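Local coordinates for fatty acid-binding protein TM_1468 (Thermotoga maritima, PDB 1VPV) that binds long-chain fatty acids such as palmitate and may take part in lipid transport or fatty acid metabolism, at residues G239-V244 / E267-I272. Residues are numbered along the deposited sequence; the frame is centred on the assembly and turned at random.
Sequences GSKLRV and EVVDEI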
ATOM      1  N   GLY A 239      17.606   4.480  15.800  1.00 24.34           N
ATOM      2  CA  GLY A 239      18.816   3.850  15.287  1.00 24.29           C
ATOM      3  C   GLY A 239      18.627   2.435  14.749  1.00 23.49           C
ATOM      4  O   GLY A 239      19.602   1.752  14.482  1.00 24.30           O
ATOM      5  N   SER A 240      17.385   1.974  14.615  1.00 23.36           N
ATOM      6  CA  SER A 240      17.119   0.680  13.971  1.00 24.40           C
ATOM      7  C   SER A 240      17.347   0.760  12.442  1.00 22.77           C
ATOM      8  O   SER A 240      17.310   1.819  11.844  1.00 19.56           O
ATOM      9  CB  SER A 240      15.691   0.199  14.304  1.00 25.01           C
ATOM     10  OG  SER A 240      15.554  -0.048  15.704  1.00 27.81           O
ATOM     11  N   LYS A 241      17.614  -0.379  11.829  1.00 24.87           N
ATOM     12  CA  LYS A 241      17.806  -0.461  10.387  1.00 25.46           C
ATOM     13  C   LYS A 241      16.459  -0.593   9.699  1.00 23.58           C
ATOM     14  O   LYS A 241      15.711  -1.527   9.992  1.00 23.72           O
ATOM     15  CB  LYS A 241      18.629  -1.691  10.032  1.00 26.78           C
ATOM     16  CG  LYS A 241      20.098  -1.471   9.704  1.00 33.07           C
ATOM     17  CD  LYS A 241      20.552  -2.583   8.712  1.00 38.65           C
ATOM     18  CE  LYS A 241      22.030  -2.725   8.622  1.00 39.30           C
ATOM     19  NZ  LYS A 241      22.534  -3.116   9.954  1.00 47.53           N
ATOM     20  N   LEU A 242      16.177   0.296   8.751  1.00 20.69           N
ATOM     21  CA  LEU A 242      14.895   0.310   8.089  1.00 19.35           C
ATOM     22  C   LEU A 242      15.036   0.322   6.570  1.00 19.51           C
ATOM     23  O   LEU A 242      16.023   0.822   6.050  1.00 19.43           O
ATOM     24  CB  LEU A 242      14.153   1.586   8.465  1.00 20.60           C
ATOM     25  CG  LEU A 242      13.848   1.981   9.899  1.00 17.88           C
ATOM     26  CD1 LEU A 242      12.950   3.198   9.848  1.00 20.20           C
ATOM     27  CD2 LEU A 242      13.167   0.826  10.675  1.00 19.99           C
ATOM     28  N   ARG A 243      14.038  -0.203   5.865  1.00 18.25           N
ATOM     29  CA  ARG A 243      13.817   0.168   4.450  1.00 18.88           C
ATOM     30  C   ARG A 243      12.428   0.809   4.350  1.00 19.12           C
ATOM     31  O   ARG A 243      11.538   0.465   5.110  1.00 18.11           O
ATOM     32  CB  ARG A 243      13.941  -1.028   3.517  1.00 15.32           C
ATOM     33  CG  ARG A 243      15.332  -1.626   3.479  1.00 24.85           C
ATOM     34  CD  ARG A 243      15.544  -2.576   2.289  1.00 23.64           C
ATOM     35  NE  ARG A 243      14.657  -3.739   2.383  1.00 29.89           N
ATOM     36  CZ  ARG A 243      14.785  -4.860   1.665  1.00 27.88           C
ATOM     37  NH1 ARG A 243      15.760  -4.987   0.797  1.00 18.33           N
ATOM     38  NH2 ARG A 243      13.932  -5.877   1.829  1.00 31.97           N
ATOM     39  N   VAL A 244      12.246   1.721   3.407  1.00 19.60           N
ATOM     40  CA  VAL A 244      11.099   2.643   3.414  1.00 20.76           C
ATOM     41  C   VAL A 244      10.587   2.978   2.006  1.00 21.31           C
ATOM     42  O   VAL A 244      11.373   3.221   1.084  1.00 20.76           O
ATOM     43  CB  VAL A 244      11.508   3.994   4.056  1.00 21.05           C
ATOM     44  CG1 VAL A 244      10.320   4.918   4.202  1.00 24.87           C
ATOM     45  CG2 VAL A 244      12.139   3.762   5.405  1.00 30.73           C
ATOM     46  N   GLU A 267      18.662   4.424  10.792  1.00 22.51           N
ATOM     47  CA  GLU A 267      19.501   3.996   9.688  1.00 23.75           C
ATOM     48  C   GLU A 267      18.558   3.503   8.582  1.00 22.61           C
ATOM     49  O   GLU A 267      18.000   2.391   8.660  1.00 18.99           O
ATOM     50  CB  GLU A 267      20.520   2.908  10.115  1.00 23.36           C
ATOM     51  CG  GLU A 267      21.820   2.949   9.283  1.00 30.33           C
ATOM     52  CD  GLU A 267      22.718   1.720   9.409  1.00 32.68           C
ATOM     53  OE1 GLU A 267      23.012   1.295  10.549  1.00 39.62           O
ATOM     54  OE2 GLU A 267      23.164   1.198   8.352  1.00 47.01           O
ATOM     55  N   VAL A 268      18.330   4.370   7.591  1.00 21.90           N
ATOM     56  CA  VAL A 268      17.563   4.006   6.397  1.00 21.85           C
ATOM     57  C   VAL A 268      18.522   3.415   5.341  1.00 21.53           C
ATOM     58  O   VAL A 268      19.284   4.142   4.702  1.00 19.53           O
ATOM     59  CB  VAL A 268      16.815   5.200   5.783  1.00 19.12           C
ATOM     60  CG1 VAL A 268      15.811   4.707   4.795  1.00 22.86           C
ATOM     61  CG2 VAL A 268      16.107   6.016   6.825  1.00 21.28           C
ATOM     62  N   VAL A 269      18.510   2.100   5.175  1.00 21.44           N
ATOM     63  CA  VAL A 269      19.373   1.490   4.166  1.00 24.25           C
ATOM     64  C   VAL A 269      18.812   1.571   2.728  1.00 22.92           C
ATOM     65  O   VAL A 269      19.557   1.434   1.788  1.00 24.97           O
ATOM     66  CB  VAL A 269      19.839   0.030   4.551  1.00 25.99           C
ATOM     67  CG1 VAL A 269      20.634   0.058   5.855  1.00 28.33           C
ATOM     68  CG2 VAL A 269      18.699  -0.921   4.683  1.00 29.64           C
ATOM     69  N   ASP A 270      17.524   1.824   2.543  1.00 22.79           N
ATOM     70  CA  ASP A 270      17.000   2.028   1.196  1.00 22.59           C
ATOM     71  C   ASP A 270      15.719   2.815   1.303  1.00 22.47           C
ATOM     72  O   ASP A 270      14.951   2.631   2.246  1.00 21.43           O
ATOM     73  CB  ASP A 270      16.716   0.687   0.483  1.00 24.38           C
ATOM     74  CG  ASP A 270      16.450   0.852  -1.034  1.00 25.29           C
ATOM     75  OD1 ASP A 270      17.411   0.772  -1.807  1.00 36.33           O
ATOM     76  OD2 ASP A 270      15.288   1.023  -1.474  1.00 33.25           O
ATOM     77  N   GLU A 271      15.497   3.698   0.338  1.00 22.34           N
ATOM     78  CA  GLU A 271      14.258   4.417   0.266  1.00 23.86           C
ATOM     79  C   GLU A 271      13.865   4.739  -1.151  1.00 20.72           C
ATOM     80  O   GLU A 271      14.703   4.935  -2.013  1.00 17.33           O
ATOM     81  CB  GLU A 271      14.329   5.705   1.087  1.00 25.52           C
ATOM     82  CG  GLU A 271      15.313   6.708   0.591  1.00 30.38           C
ATOM     83  CD  GLU A 271      14.943   8.150   0.964  1.00 40.51           C
ATOM     84  OE1 GLU A 271      13.923   8.358   1.657  1.00 44.68           O
ATOM     85  OE2 GLU A 271      15.684   9.082   0.572  1.00 41.29           O
ATOM     86  N   ILE A 272      12.569   4.807  -1.374  1.00 19.55           N
ATOM     87  CA  ILE A 272      12.066   5.249  -2.658  1.00 20.89           C
ATOM     88  C   ILE A 272      10.706   5.925  -2.393  1.00 20.41           C
ATOM     89  O   ILE A 272      10.079   5.664  -1.380  1.00 17.37           O
ATOM     90  CB  ILE A 272      11.964   4.062  -3.636  1.00 19.43           C
ATOM     91  CG1 ILE A 272      11.525   4.534  -4.998  1.00 19.49           C
ATOM     92  CG2 ILE A 272      10.994   2.977  -3.103  1.00 18.82           C
ATOM     93  CD1 ILE A 272      11.804   3.535  -6.085  1.00 22.85           C
TER
HETATM   94  O   HOH W   1      12.976   1.074   0.165  1.00 23.82           O
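The aliphatic chain of Lys241 covers one face of the Glu267 carboxylate, with Lys241 CG 4.1 Å from Glu267 CD, and the two side chains run side by side in the same direction. Lys241 NZ stays 4.5 Å from Glu267 OE1, beyond a salt bridge, and pairs instead with Glu297. The guanidinium of Arg243 and the carboxylate of Asp270 do not touch: their planes are turned 76° apart, and the contact is made by the aliphatic part of Arg243, whose CD lies 3.9 Å from Asp270 CB with CG close by. Arg243 reaches Glu294 and Glu146, whereas Asp270 OD2 meets Arg142 and accepts a hydrogen bond from a water that also donates one to Val244 O. Between these pairs Val269 wedges its two methyls, CG2 lying 3.6 Å from Arg243 CG and CG1 beside Lys241 CD. An alanine in place of Lys241 would probably leave Glu297 without its mate and strip the cover from the Glu267 carboxylate and the Val269 methyl.

Backbone bonds join the parallel strands, Leu242 N to Glu267 O (2.8 Å) and Val269 N to Leu242 O (2.9 Å) being followed by Val244 N to Asp270 O and Ile272 N to Val244 O. The acceptor sequence skips one residue at Val269, whose psi of -18° departs from an extended strand, so the second strand carries a beta bulge. On the face bearing Leu242 and Val244, Val244 CG2, placed anti to the carbonyl carbon and beside the backbone N, meets Val268 CG1 at 3.8 Å, the side chains crossing at about a right angle. Leu259 and Leu262 of helix 252-263 cover Val244 on this face. The strands and that helix form a beta-alpha-beta unit at one margin of a mixed sheet in the DegV fold, with strand 267-275 outermost.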